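Long-range contacts in valine-pyruvate aminotransferase (Salmonella typhimurium, PDB 3G7Q), which probably transfers the amino group of valine to pyruvate, using pyridoxal 5'-phosphate as cofactor, and so takes part in alanine biosynthesis: residues Ile218-Gly223 against Ile242-Ser247; Gln99-Thr104 against Cys258-Ala263. All blocks are in the same frame, centred on the assembly; numbering follows the deposited sequence. Where two conformers were deposited one is given.

Overall arrangement
Contacts 1 and 2 are two strand pairings of the same mixed seven-stranded sheet, contact 1 in its interior and contact 2 at the edge formed by 101-104; the order runs 101-104, 259-262, 242-247, 216-219, 181-187, 129-132, 151-153. Their centres lie about 10 Å apart, contact 1 near the chain centre (about 8 Å) and contact 2 farther out (about 17 Å). They are joined where 242-247 meets 259-262: Leu244 O lies 2.8 Å from Ile262 N in a probable hydrogen bond, and Ile243 CG2 packs 3.6 Å from Ile261 CG2. By family resemblance, the strand end at Asp219 in contact 1 probably borders the cofactor pocket.

Contact 1. Residues Ile218-Gly223 against Ile242-Ser247; sequences IDNAYG and IILCMS
Strands 216-219 and 242-247 run parallel, the touching parts only 7° apart in direction, and pair Ile218 with Leu244 and Asp219 with Cys245. Both backbone polar atoms of Ile218 are bound by 242-247: its N donates to Ile243 O (2.8 Å) and its O accepts from Cys245 N (2.9 Å), both bonds nearly straight. Asn220 N continues the pattern to Cys245 O at 2.7 Å, more bent at 152°, as the chain leaves the strand.

Ile218 and Leu244 lie on one face, where helix 199-211 covers Ile218. The side chains of Ile218 and Ile242 cross obliquely, CD1 of Ile218 3.9 Å from CG2 of Ile242. In the conformer given, Leu244, with CG anti to the backbone N (chi1 179°), brings CD1 to 3.4 Å from Asn220 CB, a close approach. Asn220 also has CG anti to N; it lies alongside selenomethionine Met246, its OD1 3.3 Å from the bent tip CE, while ND2 reaches Arg188 O weakly.

Asp219 and Cys245 occupy the other face, both against Phe111 of helix 107-118. Asp219 OD1 accepts from Ala221 N (3.1 Å) from above the carboxylate plane, closing an Asx turn that holds the acid's orientation. Two waters bridge the diverging ends, one from Asn220 O to Ser247 N, the other from Ala221 O to Ser247 O.

A strand ending in Asp-Asn-Ala-Tyr, with Tyr222 touching Lys250, matches the aspartate aminotransferase-like fold; there the aspartate pairs with the pyridine nitrogen and the lysine carries the cofactor, roles probably held here by Asp219 and Lys250.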
ATOM      1  N   ILE A 218       4.034   4.849  19.306  1.00 31.12           N
ATOM      2  CA  ILE A 218       4.807   3.661  19.689  1.00 32.00           C
ATOM      3  C   ILE A 218       4.689   2.570  18.624  1.00 32.73           C
ATOM      4  O   ILE A 218       3.601   2.072  18.339  1.00 32.85           O
ATOM      5  CB  ILE A 218       4.369   3.071  21.049  1.00 31.11           C
ATOM      6  CG1 ILE A 218       4.345   4.162  22.127  1.00 31.84           C
ATOM      7  CG2 ILE A 218       5.302   1.908  21.430  1.00 29.34           C
ATOM      8  CD1 ILE A 218       3.733   3.730  23.504  1.00 32.16           C
ATOM      9  N   ASP A 219       5.812   2.234  18.010  1.00 32.33           N
ATOM     10  CA  ASP A 219       5.852   1.178  17.031  1.00 31.29           C
ATOM     11  C   ASP A 219       6.032  -0.153  17.785  1.00 32.30           C
ATOM     12  O   ASP A 219       7.092  -0.395  18.374  1.00 31.35           O
ATOM     13  CB  ASP A 219       6.981   1.389  16.056  1.00 34.82           C
ATOM     14  CG  ASP A 219       6.928   0.396  14.903  1.00 43.10           C
ATOM     15  OD1 ASP A 219       6.094  -0.534  14.946  1.00 43.84           O
ATOM     16  OD2 ASP A 219       7.692   0.588  13.949  1.00 43.52           O
ATOM     17  N   ASN A 220       4.989  -0.993  17.742  1.00 32.29           N
ATOM     18  CA  ASN A 220       4.890  -2.282  18.458  1.00 32.55           C
ATOM     19  C   ASN A 220       4.940  -3.446  17.449  1.00 32.52           C
ATOM     20  O   ASN A 220       4.377  -4.508  17.710  1.00 33.79           O
ATOM     21  CB  ASN A 220       3.584  -2.303  19.231  1.00 32.56           C
ATOM     22  CG  ASN A 220       3.483  -3.390  20.327  1.00 37.00           C
ATOM     23  OD1 ASN A 220       2.593  -4.247  20.301  1.00 44.87           O
ATOM     24  ND2 ASN A 220       4.354  -3.325  21.283  1.00 44.65           N
ATOM     25  N   ALA A 221       5.677  -3.290  16.358  1.00 32.70           N
ATOM     26  CA  ALA A 221       5.837  -4.370  15.359  1.00 33.26           C
ATOM     27  C   ALA A 221       6.374  -5.685  15.922  1.00 32.72           C
ATOM     28  O   ALA A 221       6.088  -6.749  15.351  1.00 32.38           O
ATOM     29  CB  ALA A 221       6.730  -3.923  14.192  1.00 35.25           C
ATOM     30  N   TYR A 222       7.161  -5.625  17.002  1.00 31.20           N
ATOM     31  CA  TYR A 222       7.754  -6.808  17.583  1.00 33.02           C
ATOM     32  C   TYR A 222       7.226  -7.175  18.953  1.00 33.33           C
ATOM     33  O   TYR A 222       7.620  -8.194  19.495  1.00 34.76           O
ATOM     34  CB  TYR A 222       9.292  -6.629  17.699  1.00 33.82           C
ATOM     35  CG  TYR A 222       9.966  -6.525  16.362  1.00 31.20           C
ATOM     36  CD1 TYR A 222      10.327  -7.668  15.649  1.00 32.89           C
ATOM     37  CD2 TYR A 222      10.225  -5.298  15.790  1.00 33.12           C
ATOM     38  CE1 TYR A 222      10.926  -7.575  14.430  1.00 32.39           C
ATOM     39  CE2 TYR A 222      10.836  -5.205  14.564  1.00 34.52           C
ATOM     40  CZ  TYR A 222      11.167  -6.356  13.895  1.00 34.96           C
ATOM     41  OH  TYR A 222      11.768  -6.286  12.690  1.00 37.48           O
ATOM     42  N   GLY A 223       6.340  -6.362  19.507  1.00 32.98           N
ATOM     43  CA  GLY A 223       5.906  -6.538  20.875  1.00 33.35           C
ATOM     44  C   GLY A 223       4.657  -7.377  21.119  1.00 35.26           C
ATOM     45  O   GLY A 223       4.245  -8.177  20.294  1.00 32.02           O
ATOM     46  N   ILE A 242      -2.016   8.140  22.866  1.00 35.00           N
ATOM     47  CA  ILE A 242      -1.013   7.240  22.310  1.00 33.40           C
ATOM     48  C   ILE A 242      -1.490   6.699  20.970  1.00 34.24           C
ATOM     49  O   ILE A 242      -2.673   6.417  20.779  1.00 32.52           O
ATOM     50  CB  ILE A 242      -0.664   6.110  23.276  1.00 34.49           C
ATOM     51  CG1 ILE A 242       0.105   6.703  24.458  1.00 36.85           C
ATOM     52  CG2 ILE A 242       0.194   5.043  22.567  1.00 32.06           C
ATOM     53  CD1 ILE A 242       0.458   5.756  25.486  1.00 43.15           C
ATOM     54  N   ILE A 243      -0.568   6.614  20.028  1.00 33.95           N
ATOM     55  CA  ILE A 243      -0.825   6.023  18.720  1.00 32.40           C
ATOM     56  C   ILE A 243       0.062   4.784  18.684  1.00 33.70           C
ATOM     57  O   ILE A 243       1.274   4.899  18.727  1.00 34.71           O
ATOM     58  CB  ILE A 243      -0.493   6.970  17.561  1.00 33.60           C
ATOM     59  CG1 ILE A 243      -1.274   8.308  17.685  1.00 33.31           C
ATOM     60  CG2 ILE A 243      -0.831   6.305  16.203  1.00 31.84           C
ATOM     61  CD1 ILE A 243      -0.845   9.345  16.648  1.00 31.27           C
ATOM     62  N   LEU A 244      -0.553   3.609  18.577  0.50 32.22           N
ATOM     63  CA  LEU A 244       0.159   2.337  18.644  0.50 31.61           C
ATOM     64  C   LEU A 244       0.123   1.625  17.297  0.50 34.01           C
ATOM     65  O   LEU A 244      -0.969   1.335  16.809  0.50 34.19           O
ATOM     66  CB  LEU A 244      -0.510   1.504  19.740  0.50 34.57           C
ATOM     67  CG  LEU A 244      -0.070   0.090  20.099  0.50 34.07           C
ATOM     68  CD1 LEU A 244       1.404   0.073  20.362  0.50 37.59           C
ATOM     69  CD2 LEU A 244      -0.879  -0.368  21.331  0.50 31.14           C
ATOM     70  N   CYS A 245       1.295   1.317  16.720  1.00 33.97           N
ATOM     71  CA  CYS A 245       1.377   0.664  15.414  1.00 35.55           C
ATOM     72  C   CYS A 245       1.754  -0.792  15.610  1.00 37.80           C
ATOM     73  O   CYS A 245       2.734  -1.090  16.298  1.00 37.26           O
ATOM     74  CB  CYS A 245       2.400   1.340  14.521  1.00 38.02           C
ATOM     75  SG  CYS A 245       1.985   3.092  14.253  1.00 44.42           S
HETATM   76  N   MSE A 246       0.967  -1.684  15.015  1.00 35.30           N
HETATM   77  CA  MSE A 246       1.200  -3.116  15.081  1.00 34.34           C
HETATM   78  C   MSE A 246       1.239  -3.652  13.661  1.00 35.21           C
HETATM   79  O   MSE A 246       0.873  -2.964  12.711  1.00 34.71           O
HETATM   80  CB  MSE A 246       0.125  -3.803  15.932  1.00 35.65           C
HETATM   81  CG  MSE A 246       0.078  -3.283  17.384  1.00 38.87           C
HETATM   82 SE   MSE A 246      -1.257  -4.261  18.392  0.75 45.32          SE
HETATM   83  CE  MSE A 246       0.209  -5.932  18.843  1.00 40.88           C
ATOM     84  N   SER A 247       1.659  -4.896  13.510  1.00 35.52           N
ATOM     85  CA  SER A 247       1.796  -5.463  12.183  1.00 38.38           C
ATOM     86  C   SER A 247       1.697  -6.960  12.241  1.00 36.43           C
ATOM     87  O   SER A 247       1.966  -7.561  13.258  1.00 36.06           O
ATOM     88  CB  SER A 247       3.173  -5.070  11.618  1.00 40.39           C
ATOM     89  OG  SER A 247       3.391  -5.651  10.330  1.00 50.14           O
TER
HETATM   90  O   HOH W   1       2.681  -5.967  16.066  1.00 31.56           O
HETATM   91  O   HOH W   2       4.768  -7.790  13.268  1.00 32.25           O

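Contact 2. Residues Gln99-Thr104 against Cys258-Ala263; sequences QNIALT and CGIIIA
Six hydrogen bonds join the segments, five between backbones: four within antiparallel strands 101-104 and 259-262, whose axes approach to 4.5 Å at 156°, and one, Ala263 N to Asn100 O, just beyond their ends. Ala102 and Ile261 exchange a reciprocal pair close to the carbonyl planes. Thr104 and Gly259 form a second, each N-H well above its partner's carbonyl plane. The sixth comes from Asn100 ND2, on a lone pair of Ala263 O (3.0 Å) and almost in the amide plane; OD1 takes Glu97 N.

In the apolar packing, Ile101 and Leu103 flank Ile260, Ile101 CG2 4.0 Å from Ile260 CG2 and Leu103 CD2 3.9 Å from Ile260 CG1, beneath helix 77-92. On the other face the side chains of Thr104 and Ile261 cross at about a right angle, Thr104 CG2 3.9 Å from Ile261 CD1, by helix 107-118.

Thr104 OG1 sits between its own N and carbonyl carbon (chi1 66°), 3.4 Å from Gly259 CA, and donates to Gly106 O.

The polar side chains Asn100 and Thr104 thus lie at the ends of the pairing, with hydrocarbon side chains between them that seat the edge strand against the helices.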
ATOM      1  N   GLN A  99     -13.657   2.093  16.008  1.00 35.13           N
ATOM      2  CA  GLN A  99     -13.369   3.478  15.619  1.00 36.84           C
ATOM      3  C   GLN A  99     -11.991   3.942  16.091  1.00 36.60           C
ATOM      4  O   GLN A  99     -11.557   5.038  15.732  1.00 36.03           O
ATOM      5  CB  GLN A  99     -14.405   4.455  16.173  1.00 37.66           C
ATOM      6  CG  GLN A  99     -15.833   3.958  16.141  1.00 48.58           C
ATOM      7  CD  GLN A  99     -16.168   3.097  17.355  1.00 53.12           C
ATOM      8  OE1 GLN A  99     -16.043   3.538  18.505  1.00 63.65           O
ATOM      9  NE2 GLN A  99     -16.608   1.878  17.100  1.00 44.40           N
ATOM     10  N   ASN A 100     -11.341   3.140  16.941  1.00 34.05           N
ATOM     11  CA  ASN A 100      -9.982   3.393  17.393  1.00 33.56           C
ATOM     12  C   ASN A 100      -8.945   2.616  16.586  1.00 32.85           C
ATOM     13  O   ASN A 100      -7.759   2.673  16.908  1.00 31.88           O
ATOM     14  CB  ASN A 100      -9.826   2.987  18.861  1.00 33.56           C
ATOM     15  CG  ASN A 100     -10.700   3.780  19.782  1.00 35.33           C
ATOM     16  OD1 ASN A 100     -11.622   3.237  20.385  1.00 33.55           O
ATOM     17  ND2 ASN A 100     -10.470   5.091  19.847  1.00 35.83           N
ATOM     18  N   ILE A 101      -9.358   1.944  15.516  1.00 30.71           N
ATOM     19  CA  ILE A 101      -8.436   1.121  14.739  1.00 33.06           C
ATOM     20  C   ILE A 101      -8.496   1.424  13.232  1.00 35.79           C
ATOM     21  O   ILE A 101      -9.585   1.585  12.669  1.00 35.28           O
ATOM     22  CB  ILE A 101      -8.750  -0.364  14.938  1.00 34.01           C
ATOM     23  CG1 ILE A 101      -8.869  -0.705  16.447  1.00 33.16           C
ATOM     24  CG2 ILE A 101      -7.687  -1.216  14.280  1.00 34.57           C
ATOM     25  CD1 ILE A 101      -9.069  -2.202  16.729  1.00 34.38           C
ATOM     26  N   ALA A 102      -7.322   1.528  12.612  1.00 35.60           N
ATOM     27  CA  ALA A 102      -7.195   1.719  11.151  1.00 36.51           C
ATOM     28  C   ALA A 102      -6.196   0.688  10.643  1.00 37.37           C
ATOM     29  O   ALA A 102      -5.246   0.315  11.351  1.00 32.55           O
ATOM     30  CB  ALA A 102      -6.735   3.138  10.835  1.00 36.07           C
ATOM     31  N   LEU A 103      -6.406   0.185   9.428  1.00 35.03           N
ATOM     32  CA  LEU A 103      -5.504  -0.782   8.836  1.00 36.83           C
ATOM     33  C   LEU A 103      -4.754  -0.123   7.692  1.00 36.97           C
ATOM     34  O   LEU A 103      -5.293   0.763   7.034  1.00 36.88           O
ATOM     35  CB  LEU A 103      -6.281  -1.978   8.311  1.00 39.50           C
ATOM     36  CG  LEU A 103      -7.209  -2.686   9.289  1.00 47.36           C
ATOM     37  CD1 LEU A 103      -7.914  -3.842   8.594  1.00 46.36           C
ATOM     38  CD2 LEU A 103      -6.408  -3.172  10.498  1.00 42.73           C
ATOM     39  N   THR A 104      -3.511  -0.545   7.462  1.00 37.52           N
ATOM     40  CA  THR A 104      -2.688  -0.010   6.388  1.00 39.30           C
ATOM     41  C   THR A 104      -1.969  -1.189   5.740  1.00 39.03           C
ATOM     42  O   THR A 104      -2.108  -2.313   6.191  1.00 35.92           O
ATOM     43  CB  THR A 104      -1.608   0.961   6.914  1.00 40.97           C
ATOM     44  OG1 THR A 104      -0.678   0.218   7.714  1.00 40.50           O
ATOM     45  CG2 THR A 104      -2.225   2.131   7.736  1.00 44.54           C
ATOM     46  N   CYS A 258      -0.331  -6.138   6.239  1.00 51.47           N
ATOM     47  CA  CYS A 258      -1.324  -5.711   7.189  1.00 49.51           C
ATOM     48  C   CYS A 258      -0.781  -4.969   8.417  1.00 46.56           C
ATOM     49  O   CYS A 258      -0.371  -5.585   9.401  1.00 50.46           O
ATOM     50  CB  CYS A 258      -2.135  -6.915   7.609  1.00 47.87           C
ATOM     51  SG  CYS A 258      -3.616  -6.414   8.393  1.00 56.72           S
ATOM     52  N   GLY A 259      -0.773  -3.645   8.311  1.00 43.19           N
ATOM     53  CA  GLY A 259      -0.390  -2.738   9.383  1.00 41.61           C
ATOM     54  C   GLY A 259      -1.642  -2.321  10.148  1.00 40.66           C
ATOM     55  O   GLY A 259      -2.738  -2.230   9.580  1.00 40.49           O
ATOM     56  N   ILE A 260      -1.492  -2.091  11.449  1.00 35.39           N
ATOM     57  CA  ILE A 260      -2.608  -1.737  12.302  1.00 35.06           C
ATOM     58  C   ILE A 260      -2.252  -0.488  13.088  1.00 35.08           C
ATOM     59  O   ILE A 260      -1.142  -0.403  13.604  1.00 35.99           O
ATOM     60  CB  ILE A 260      -2.872  -2.885  13.290  1.00 35.59           C
ATOM     61  CG1 ILE A 260      -3.285  -4.156  12.538  1.00 42.27           C
ATOM     62  CG2 ILE A 260      -3.918  -2.500  14.318  1.00 36.50           C
ATOM     63  CD1 ILE A 260      -3.161  -5.430  13.365  1.00 43.25           C
ATOM     64  N   ILE A 261      -3.163   0.470  13.183  1.00 33.42           N
ATOM     65  CA  ILE A 261      -2.932   1.675  13.982  1.00 32.52           C
ATOM     66  C   ILE A 261      -4.032   1.759  15.011  1.00 33.82           C
ATOM     67  O   ILE A 261      -5.224   1.651  14.679  1.00 33.10           O
ATOM     68  CB  ILE A 261      -2.939   2.965  13.158  1.00 34.95           C
ATOM     69  CG1 ILE A 261      -1.797   2.973  12.144  1.00 36.26           C
ATOM     70  CG2 ILE A 261      -2.831   4.194  14.050  1.00 34.65           C
ATOM     71  CD1 ILE A 261      -1.948   4.107  11.107  1.00 38.10           C
ATOM     72  N   ILE A 262      -3.642   1.965  16.263  1.00 31.62           N
ATOM     73  CA  ILE A 262      -4.606   2.109  17.367  1.00 32.31           C
ATOM     74  C   ILE A 262      -4.432   3.517  17.897  1.00 31.75           C
ATOM     75  O   ILE A 262      -3.332   3.891  18.283  1.00 33.08           O
ATOM     76  CB  ILE A 262      -4.367   1.020  18.436  1.00 35.13           C
ATOM     77  CG1 ILE A 262      -4.577  -0.367  17.801  1.00 36.07           C
ATOM     78  CG2 ILE A 262      -5.312   1.190  19.629  1.00 33.21           C
ATOM     79  CD1 ILE A 262      -3.914  -1.431  18.526  1.00 44.69           C
ATOM     80  N   ALA A 263      -5.514   4.292  17.920  1.00 31.20           N
ATOM     81  CA  ALA A 263      -5.453   5.701  18.329  1.00 32.79           C
ATOM     82  C   ALA A 263      -6.827   6.215  18.667  1.00 32.68           C
ATOM     83  O   ALA A 263      -7.820   5.501  18.476  1.00 33.91           O
ATOM     84  CB  ALA A 263      -4.823   6.548  17.201  1.00 32.24           C
TER